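Local coordinates for protein type-iv like pilin ttha1219 (Thermus thermophilus, PDB 5G23) that is a type IV pilin-like protein of the outer membrane, probably taking part in pilus-linked DNA uptake during natural competence, at residues 199-204 with 210-215; 72-77 with 174-179; 109-114 with 143-148. All blocks are in the same frame, centred on the assembly; numbering follows the deposited sequence.

Contact 1 of 3, residues 199-204 with 210-215; sequences LSYPPG and LELPGA
In the long loop that joins strands 173-184 and 221-230, Y201 and L199 ahead of the short helix 207-210 meet L210 and L212, which close that helix and lead away from it. The aromatic ring of Y201 does most of the touching. Its CE1 lies 4.2 Å from CD1 of L210, a methyl that sits at the ring edge, near the ring plane, while farther out its OH comes within 3.9 Å of CD1 of L212. With CG set opposite the carbonyl carbon (chi1 -64°), the Y201 ring is carried toward 210-215, where CE1 and OH can meet the two leucines. L199 completes the group: its CD1 is 4.3 Å from CD1 of L212, and its CB rests 4.0 Å above one face of the Y201 ring, offset toward the rim. Between the two leucines of 210-215 the chain turns out of the helix at E211, whose positive phi of 54° belongs to a Schellman motif; its carboxylate reaches R157 in a salt bridge. L199 and L212 also rest on Y179 of strand 173-184. No hydrogen bond joins 199-204 to 210-215, so these two segments meet through van der Waals packing alone; even the Y201 hydroxyl touches a methyl here, and the fit of shapes, not polar bonding, sets how they sit together.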
loop_
_atom_site.group_PDB
_atom_site.type_symbol
_atom_site.label_atom_id
_atom_site.label_comp_id
_atom_site.label_asym_id
_atom_site.label_seq_id
_atom_site.Cartn_x
_atom_site.Cartn_y
_atom_site.Cartn_z
ATOM N N LEU B 199 -21.295 -2.316 5.783
ATOM C CA LEU B 199 -20.386 -3.439 5.872
ATOM C C LEU B 199 -21.012 -4.753 5.457
ATOM O O LEU B 199 -22.226 -4.912 5.581
ATOM C CB LEU B 199 -19.861 -3.568 7.324
ATOM C CG LEU B 199 -19.254 -2.277 7.902
ATOM C CD1 LEU B 199 -18.751 -2.608 9.304
ATOM C CD2 LEU B 199 -18.168 -1.780 6.955
ATOM N N SER B 200 -20.201 -5.643 4.954
ATOM C CA SER B 200 -20.589 -7.037 4.723
ATOM C C SER B 200 -19.801 -7.840 5.677
ATOM O O SER B 200 -18.588 -7.924 5.541
ATOM C CB SER B 200 -20.187 -7.516 3.329
ATOM O OG SER B 200 -20.912 -6.792 2.400
ATOM N N TYR B 201 -20.437 -8.412 6.666
ATOM C CA TYR B 201 -19.680 -9.100 7.695
ATOM C C TYR B 201 -19.472 -10.541 7.327
ATOM O O TYR B 201 -20.377 -11.213 6.840
ATOM C CB TYR B 201 -20.425 -9.039 9.023
ATOM C CG TYR B 201 -20.611 -7.701 9.600
ATOM C CD1 TYR B 201 -19.654 -7.125 10.430
ATOM C CD2 TYR B 201 -21.797 -6.973 9.366
ATOM C CE1 TYR B 201 -19.868 -5.887 11.032
ATOM C CE2 TYR B 201 -22.019 -5.764 9.968
ATOM C CZ TYR B 201 -21.057 -5.217 10.775
ATOM O OH TYR B 201 -21.322 -3.974 11.358
ATOM N N PRO B 202 -18.310 -11.083 7.648
ATOM C CA PRO B 202 -18.219 -12.497 7.638
ATOM C C PRO B 202 -19.001 -13.191 8.739
ATOM O O PRO B 202 -19.385 -12.581 9.731
ATOM C CB PRO B 202 -16.713 -12.728 7.871
ATOM C CG PRO B 202 -16.285 -11.588 8.703
ATOM C CD PRO B 202 -17.172 -10.441 8.317
ATOM N N PRO B 203 -19.178 -14.511 8.590
ATOM C CA PRO B 203 -19.913 -15.252 9.589
ATOM C C PRO B 203 -19.388 -15.049 10.993
ATOM O O PRO B 203 -18.204 -15.208 11.237
ATOM C CB PRO B 203 -19.746 -16.700 9.131
ATOM C CG PRO B 203 -19.587 -16.620 7.657
ATOM C CD PRO B 203 -18.814 -15.364 7.432
ATOM N N GLY B 204 -20.282 -14.741 11.911
ATOM C CA GLY B 204 -19.947 -14.648 13.281
ATOM C C GLY B 204 -19.409 -13.287 13.729
ATOM O O GLY B 204 -19.277 -13.085 14.923
ATOM N N LEU B 210 -17.119 -5.190 17.450
ATOM C CA LEU B 210 -16.217 -4.184 16.969
ATOM C C LEU B 210 -16.373 -2.894 17.705
ATOM O O LEU B 210 -15.487 -2.071 17.603
ATOM C CB LEU B 210 -16.433 -3.932 15.490
ATOM C CG LEU B 210 -16.061 -5.096 14.602
ATOM C CD1 LEU B 210 -16.458 -4.754 13.181
ATOM C CD2 LEU B 210 -14.596 -5.424 14.670
ATOM N N GLU B 211 -17.446 -2.738 18.462
ATOM C CA GLU B 211 -17.707 -1.550 19.263
ATOM C C GLU B 211 -17.650 -0.280 18.383
ATOM O O GLU B 211 -16.893 0.654 18.628
ATOM C CB GLU B 211 -16.724 -1.411 20.407
ATOM C CG GLU B 211 -17.002 -2.428 21.467
ATOM C CD GLU B 211 -15.966 -2.528 22.582
ATOM O OE1 GLU B 211 -15.057 -1.701 22.703
ATOM O OE2 GLU B 211 -16.122 -3.466 23.345
ATOM N N LEU B 212 -18.449 -0.334 17.347
ATOM C CA LEU B 212 -18.472 0.802 16.381
ATOM C C LEU B 212 -19.028 2.015 17.084
ATOM O O LEU B 212 -19.995 1.889 17.860
ATOM C CB LEU B 212 -19.315 0.399 15.208
ATOM C CG LEU B 212 -18.857 -0.777 14.405
ATOM C CD1 LEU B 212 -19.680 -0.899 13.146
ATOM C CD2 LEU B 212 -17.367 -0.644 14.084
ATOM N N PRO B 213 -18.395 3.169 16.912
ATOM C CA PRO B 213 -18.879 4.363 17.525
ATOM C C PRO B 213 -20.088 4.958 16.771
ATOM O O PRO B 213 -20.586 4.396 15.758
ATOM C CB PRO B 213 -17.733 5.308 17.387
ATOM C CG PRO B 213 -17.157 4.941 16.053
ATOM C CD PRO B 213 -17.356 3.466 15.911
ATOM N N GLY B 214 -20.671 5.968 17.395
ATOM C CA GLY B 214 -21.738 6.760 16.766
ATOM C C GLY B 214 -21.020 7.812 15.903
ATOM O O GLY B 214 -19.807 7.789 15.777
ATOM N N ALA B 215 -21.783 8.612 15.207
ATOM C CA ALA B 215 -21.192 9.678 14.397
ATOM C C ALA B 215 -21.681 11.008 14.911
ATOM O O ALA B 215 -22.907 11.200 15.048
ATOM C CB ALA B 215 -21.484 9.454 12.929
#

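Contact 2 of 3, residues 72-77 with 174-179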
loop_
_atom_site.group_PDB
_atom_site.type_symbol
_atom_site.label_atom_id
_atom_site.label_comp_id
_atom_site.label_asym_id
_atom_site.label_seq_id
_atom_site.Cartn_x
_atom_site.Cartn_y
_atom_site.Cartn_z
ATOM N N LEU B 72 2.480 -11.821 17.100
ATOM C CA LEU B 72 1.413 -10.856 17.015
ATOM C C LEU B 72 1.034 -10.407 18.402
ATOM O O LEU B 72 0.907 -11.245 19.343
ATOM C CB LEU B 72 0.202 -11.467 16.312
ATOM C CG LEU B 72 -0.964 -10.539 16.042
ATOM C CD1 LEU B 72 -0.684 -9.667 14.860
ATOM C CD2 LEU B 72 -2.257 -11.332 15.813
ATOM N N VAL B 73 0.804 -9.117 18.539
ATOM C CA VAL B 73 0.173 -8.575 19.744
ATOM C C VAL B 73 -0.917 -7.638 19.340
ATOM O O VAL B 73 -0.692 -6.668 18.605
ATOM C CB VAL B 73 1.171 -7.812 20.648
ATOM C CG1 VAL B 73 0.467 -7.238 21.849
ATOM C CG2 VAL B 73 2.260 -8.722 21.171
ATOM N N LEU B 74 -2.125 -7.908 19.845
ATOM C CA LEU B 74 -3.295 -7.057 19.637
ATOM C C LEU B 74 -3.630 -6.319 20.920
ATOM O O LEU B 74 -3.694 -6.965 21.958
ATOM C CB LEU B 74 -4.502 -7.856 19.214
ATOM C CG LEU B 74 -4.256 -8.610 17.935
ATOM C CD1 LEU B 74 -5.445 -9.550 17.640
ATOM C CD2 LEU B 74 -4.069 -7.696 16.756
ATOM N N SER B 75 -3.806 -4.992 20.815
ATOM C CA SER B 75 -4.061 -4.086 21.977
ATOM C C SER B 75 -5.281 -3.213 21.743
ATOM O O SER B 75 -5.138 -2.052 21.412
ATOM C CB SER B 75 -2.851 -3.140 22.164
ATOM O OG SER B 75 -1.726 -3.966 22.404
ATOM N N PRO B 76 -6.474 -3.794 21.795
ATOM C CA PRO B 76 -7.664 -3.003 21.583
ATOM C C PRO B 76 -7.893 -2.055 22.727
ATOM O O PRO B 76 -7.476 -2.305 23.878
ATOM C CB PRO B 76 -8.815 -4.024 21.525
ATOM C CG PRO B 76 -8.268 -5.215 22.270
ATOM C CD PRO B 76 -6.768 -5.207 22.117
ATOM N N SER B 77 -8.491 -0.936 22.400
ATOM C CA SER B 77 -8.811 0.060 23.442
ATOM C C SER B 77 -9.931 0.959 22.944
ATOM O O SER B 77 -10.166 1.076 21.724
ATOM C CB SER B 77 -7.557 0.867 23.766
ATOM O OG SER B 77 -7.424 2.041 22.937
ATOM N N SER B 174 -6.702 -17.525 12.679
ATOM C CA SER B 174 -6.806 -17.794 11.252
ATOM C C SER B 174 -6.959 -16.525 10.405
ATOM O O SER B 174 -6.733 -16.587 9.199
ATOM C CB SER B 174 -7.877 -18.843 10.990
ATOM O OG SER B 174 -9.133 -18.348 11.187
ATOM N N ALA B 175 -7.446 -15.443 11.008
ATOM C CA ALA B 175 -7.707 -14.181 10.275
ATOM C C ALA B 175 -7.840 -13.009 11.185
ATOM O O ALA B 175 -8.111 -13.176 12.379
ATOM C CB ALA B 175 -8.920 -14.308 9.390
ATOM N N LEU B 176 -7.665 -11.812 10.636
ATOM C CA LEU B 176 -7.895 -10.544 11.325
ATOM C C LEU B 176 -8.992 -9.812 10.560
ATOM O O LEU B 176 -9.048 -9.918 9.331
ATOM C CB LEU B 176 -6.669 -9.665 11.356
ATOM C CG LEU B 176 -5.429 -10.240 12.032
ATOM C CD1 LEU B 176 -4.283 -9.266 11.896
ATOM C CD2 LEU B 176 -5.692 -10.532 13.508
ATOM N N ALA B 177 -9.820 -9.124 11.293
ATOM C CA ALA B 177 -10.746 -8.177 10.726
ATOM C C ALA B 177 -10.334 -6.785 11.145
ATOM O O ALA B 177 -10.143 -6.503 12.336
ATOM C CB ALA B 177 -12.159 -8.443 11.181
ATOM N N LEU B 178 -10.191 -5.896 10.169
ATOM C CA LEU B 178 -9.821 -4.524 10.395
ATOM C C LEU B 178 -10.933 -3.578 9.925
ATOM O O LEU B 178 -11.595 -3.857 8.913
ATOM C CB LEU B 178 -8.522 -4.211 9.674
ATOM C CG LEU B 178 -7.381 -5.029 10.266
ATOM C CD1 LEU B 178 -7.174 -6.207 9.363
ATOM C CD2 LEU B 178 -6.138 -4.220 10.325
ATOM N N TYR B 179 -11.168 -2.533 10.717
ATOM C CA TYR B 179 -12.217 -1.557 10.436
ATOM C C TYR B 179 -11.665 -0.148 10.602
ATOM O O TYR B 179 -11.028 0.151 11.575
ATOM C CB TYR B 179 -13.412 -1.761 11.386
ATOM C CG TYR B 179 -14.455 -0.699 11.263
ATOM C CD1 TYR B 179 -15.462 -0.783 10.320
ATOM C CD2 TYR B 179 -14.445 0.424 12.125
ATOM C CE1 TYR B 179 -16.424 0.199 10.183
ATOM C CE2 TYR B 179 -15.411 1.419 12.020
ATOM C CZ TYR B 179 -16.424 1.285 11.067
ATOM O OH TYR B 179 -17.312 2.251 10.932
#
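Three leucines, L72 and L74 on one strand and L176 on another, make the whole of this contact, and all three are buried. The apolar packing centres on CD2 of L176. This methyl approaches CD2 of L72 to 4.2 Å and CD1 of L74 to 4.3 Å, and those two methyls are themselves 4.1 Å apart, L72 CD2 to L74 CD1, so the three branches form a compact triangle. L72 and L74 arrive there by different torsions. In L72 CG stands opposite the backbone N (chi1 -175°), whereas in L74 it lies beside the N (chi1 -59°), and each ends with a branch stretched out from its own strand. L176 meets them with its CD2 methyl, which rises from CG toward strand 69-75. The CA atoms of L74 and L176 are 10.1 Å apart, the separation of strands in two packed layers and not of neighbours within a sheet.

That is the place of the contact in the fold: strand 69-75 runs through the seven-stranded antiparallel sheet, strand 173-184 through the four-stranded one, and the leucines meet where the two layers face each other. L74 also touches V147 and Y149 of strand 141-151, while L72 and L74 both rest on V83 of strand 82-88.

Hydrogen bonding plays no part between the segments themselves; the backbone pairs of each strand lie within its own sheet. Among them, L72 pairs with V162 and L74 with Q160 on one flank, and V73 pairs with Q84 and S75 with G82 on the other. On strand 173-184, S174 pairs with L150, and beyond the leucines the hydroxyl of Y179 is hydrogen-bonded to E224 OE1.

Contact 3 of 3, residues 109-114 with 143-148; sequences YEVNQG and EAFRVA
V111 presses one methyl against the base of the F145 side chain: its CG2 comes to 3.4 Å from CB of F145, a close approach, and 4.1 Å from CG, the first atom of the F145 ring. Y109, two residues earlier on the strand, adds a looser touch at the far part of the ring, its CB lying 4.3 Å from CE2 of F145. F145 reaches both because its CG lies opposite the backbone N (chi1 178°), and its ring is further hemmed in by L116, L178 and L180. The ring of Y109 leads off from the contact to meet that of W118.

Behind F145, the side chain of R146 curls back so that NH1 donates to the carbonyl O of F145 over 3.3 Å, from above the carbonyl plane. Just before F145 on the strand, E143 and A144 both face L181 in a classic beta bulge. Strand 104-112 of the seven-stranded sheet and strand 141-151 of the four-stranded one converge here toward a G114-V142 backbone hydrogen bond, with L56 of helix 44-61 touching both Y109 and F145, consistent with the helix-on-sheet build of type IV pilins and pseudopilins.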
loop_
_atom_site.group_PDB
_atom_site.type_symbol
_atom_site.label_atom_id
_atom_site.label_comp_id
_atom_site.label_asym_id
_atom_site.label_seq_id
_atom_site.Cartn_x
_atom_site.Cartn_y
_atom_site.Cartn_z
ATOM N N TYR B 109 0.863 -0.732 13.844
ATOM C CA TYR B 109 -0.077 0.269 13.483
ATOM C C TYR B 109 -0.805 0.729 14.729
ATOM O O TYR B 109 -1.156 -0.101 15.579
ATOM C CB TYR B 109 -1.109 -0.304 12.492
ATOM C CG TYR B 109 -0.513 -0.640 11.195
ATOM C CD1 TYR B 109 -0.311 0.371 10.234
ATOM C CD2 TYR B 109 -0.228 -1.918 10.858
ATOM C CE1 TYR B 109 0.255 0.067 9.017
ATOM C CE2 TYR B 109 0.329 -2.235 9.637
ATOM C CZ TYR B 109 0.573 -1.235 8.730
ATOM O OH TYR B 109 1.060 -1.559 7.484
ATOM N N GLU B 110 -1.066 2.018 14.816
ATOM C CA GLU B 110 -1.882 2.631 15.907
ATOM C C GLU B 110 -2.559 3.889 15.451
ATOM O O GLU B 110 -2.090 4.505 14.531
ATOM C CB GLU B 110 -0.945 3.076 17.049
ATOM C CG GLU B 110 -0.162 1.975 17.728
ATOM C CD GLU B 110 0.427 2.407 19.060
ATOM O OE1 GLU B 110 -0.119 3.372 19.698
ATOM O OE2 GLU B 110 1.464 1.795 19.449
ATOM N N VAL B 111 -3.633 4.290 16.124
ATOM C CA VAL B 111 -4.280 5.583 15.873
ATOM C C VAL B 111 -4.002 6.500 17.062
ATOM O O VAL B 111 -4.055 6.093 18.214
ATOM C CB VAL B 111 -5.807 5.487 15.681
ATOM C CG1 VAL B 111 -6.479 6.864 15.638
ATOM C CG2 VAL B 111 -6.104 4.829 14.385
ATOM N N ASN B 112 -3.697 7.731 16.744
ATOM C CA ASN B 112 -3.520 8.768 17.768
ATOM C C ASN B 112 -3.966 10.105 17.181
ATOM O O ASN B 112 -3.575 10.428 16.040
ATOM C CB ASN B 112 -2.038 8.849 18.143
ATOM C CG ASN B 112 -1.743 10.068 19.026
ATOM O OD1 ASN B 112 -1.167 11.063 18.573
ATOM N ND2 ASN B 112 -2.183 10.001 20.273
ATOM N N GLN B 113 -4.759 10.879 17.932
ATOM C CA GLN B 113 -5.200 12.207 17.486
ATOM C C GLN B 113 -5.761 12.226 16.041
ATOM O O GLN B 113 -5.389 13.082 15.202
ATOM C CB GLN B 113 -4.064 13.207 17.595
ATOM C CG GLN B 113 -3.654 13.443 19.027
ATOM C CD GLN B 113 -2.643 14.558 19.121
ATOM O OE1 GLN B 113 -2.061 14.992 18.118
ATOM N NE2 GLN B 113 -2.441 15.047 20.316
ATOM N N GLY B 114 -6.638 11.266 15.752
ATOM C CA GLY B 114 -7.346 11.275 14.446
ATOM C C GLY B 114 -6.512 10.810 13.262
ATOM O O GLY B 114 -6.941 10.975 12.109
ATOM N N GLU B 143 -11.766 8.295 12.809
ATOM C CA GLU B 143 -12.635 8.311 14.002
ATOM C C GLU B 143 -12.678 6.939 14.702
ATOM O O GLU B 143 -13.057 6.854 15.866
ATOM C CB GLU B 143 -14.019 8.721 13.631
ATOM C CG GLU B 143 -13.977 10.176 13.152
ATOM C CD GLU B 143 -15.309 10.718 12.726
ATOM O OE1 GLU B 143 -16.312 9.966 12.603
ATOM O OE2 GLU B 143 -15.318 11.916 12.456
ATOM N N ALA B 144 -12.291 5.895 13.996
ATOM C CA ALA B 144 -12.239 4.534 14.586
ATOM C C ALA B 144 -11.321 3.628 13.835
ATOM O O ALA B 144 -11.303 3.644 12.586
ATOM C CB ALA B 144 -13.649 3.940 14.673
ATOM N N PHE B 145 -10.528 2.857 14.580
ATOM C CA PHE B 145 -9.674 1.806 14.055
ATOM C C PHE B 145 -9.880 0.649 15.004
ATOM O O PHE B 145 -9.779 0.785 16.204
ATOM C CB PHE B 145 -8.171 2.164 13.943
ATOM C CG PHE B 145 -7.280 1.064 13.450
ATOM C CD1 PHE B 145 -7.532 0.395 12.290
ATOM C CD2 PHE B 145 -6.107 0.727 14.143
ATOM C CE1 PHE B 145 -6.684 -0.634 11.839
ATOM C CE2 PHE B 145 -5.237 -0.311 13.718
ATOM C CZ PHE B 145 -5.516 -0.951 12.529
ATOM N N ARG B 146 -10.352 -0.452 14.434
ATOM C CA ARG B 146 -10.713 -1.663 15.232
ATOM C C ARG B 146 -10.045 -2.838 14.588
ATOM O O ARG B 146 -9.981 -2.962 13.314
ATOM C CB ARG B 146 -12.236 -1.922 15.285
ATOM C CG ARG B 146 -13.049 -0.814 15.865
ATOM C CD ARG B 146 -12.767 -0.656 17.365
ATOM N NE ARG B 146 -13.745 0.283 17.901
ATOM C CZ ARG B 146 -13.526 1.582 18.035
ATOM N NH1 ARG B 146 -12.354 2.129 17.697
ATOM N NH2 ARG B 146 -14.531 2.377 18.434
ATOM N N VAL B 147 -9.540 -3.786 15.417
ATOM C CA VAL B 147 -9.008 -5.047 14.892
ATOM C C VAL B 147 -9.589 -6.173 15.762
ATOM O O VAL B 147 -9.488 -6.108 16.972
ATOM C CB VAL B 147 -7.482 -5.115 15.018
ATOM C CG1 VAL B 147 -6.924 -6.392 14.452
ATOM C CG2 VAL B 147 -6.827 -3.897 14.307
ATOM N N ALA B 148 -10.203 -7.143 15.132
ATOM C CA ALA B 148 -10.681 -8.357 15.773
ATOM C C ALA B 148 -9.942 -9.546 15.144
ATOM O O ALA B 148 -9.290 -9.395 14.106
ATOM C CB ALA B 148 -12.160 -8.523 15.539
#

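How the contacts relate
The centres of contacts 2 and 3 are about 11 Å apart, and each lies about 14 Å from that of contact 1. Contacts 2 and 3 each join the seven-stranded sheet to the four-stranded one, within which strands 141-151 and 173-184 are neighbours, joined by backbone hydrogen bonds such as Y179 N to R146 O at 2.9 Å. Along the chain contact 3 is nested within the loop closed by contact 2, and contact 1 follows both. Its loop is held to the four-stranded sheet by R146, whose NH2 is 2.9 Å from E211 O, and by P213 packing on A144. The 199-215 loop is thus fastened to the sheet that the other two contacts join to its partner.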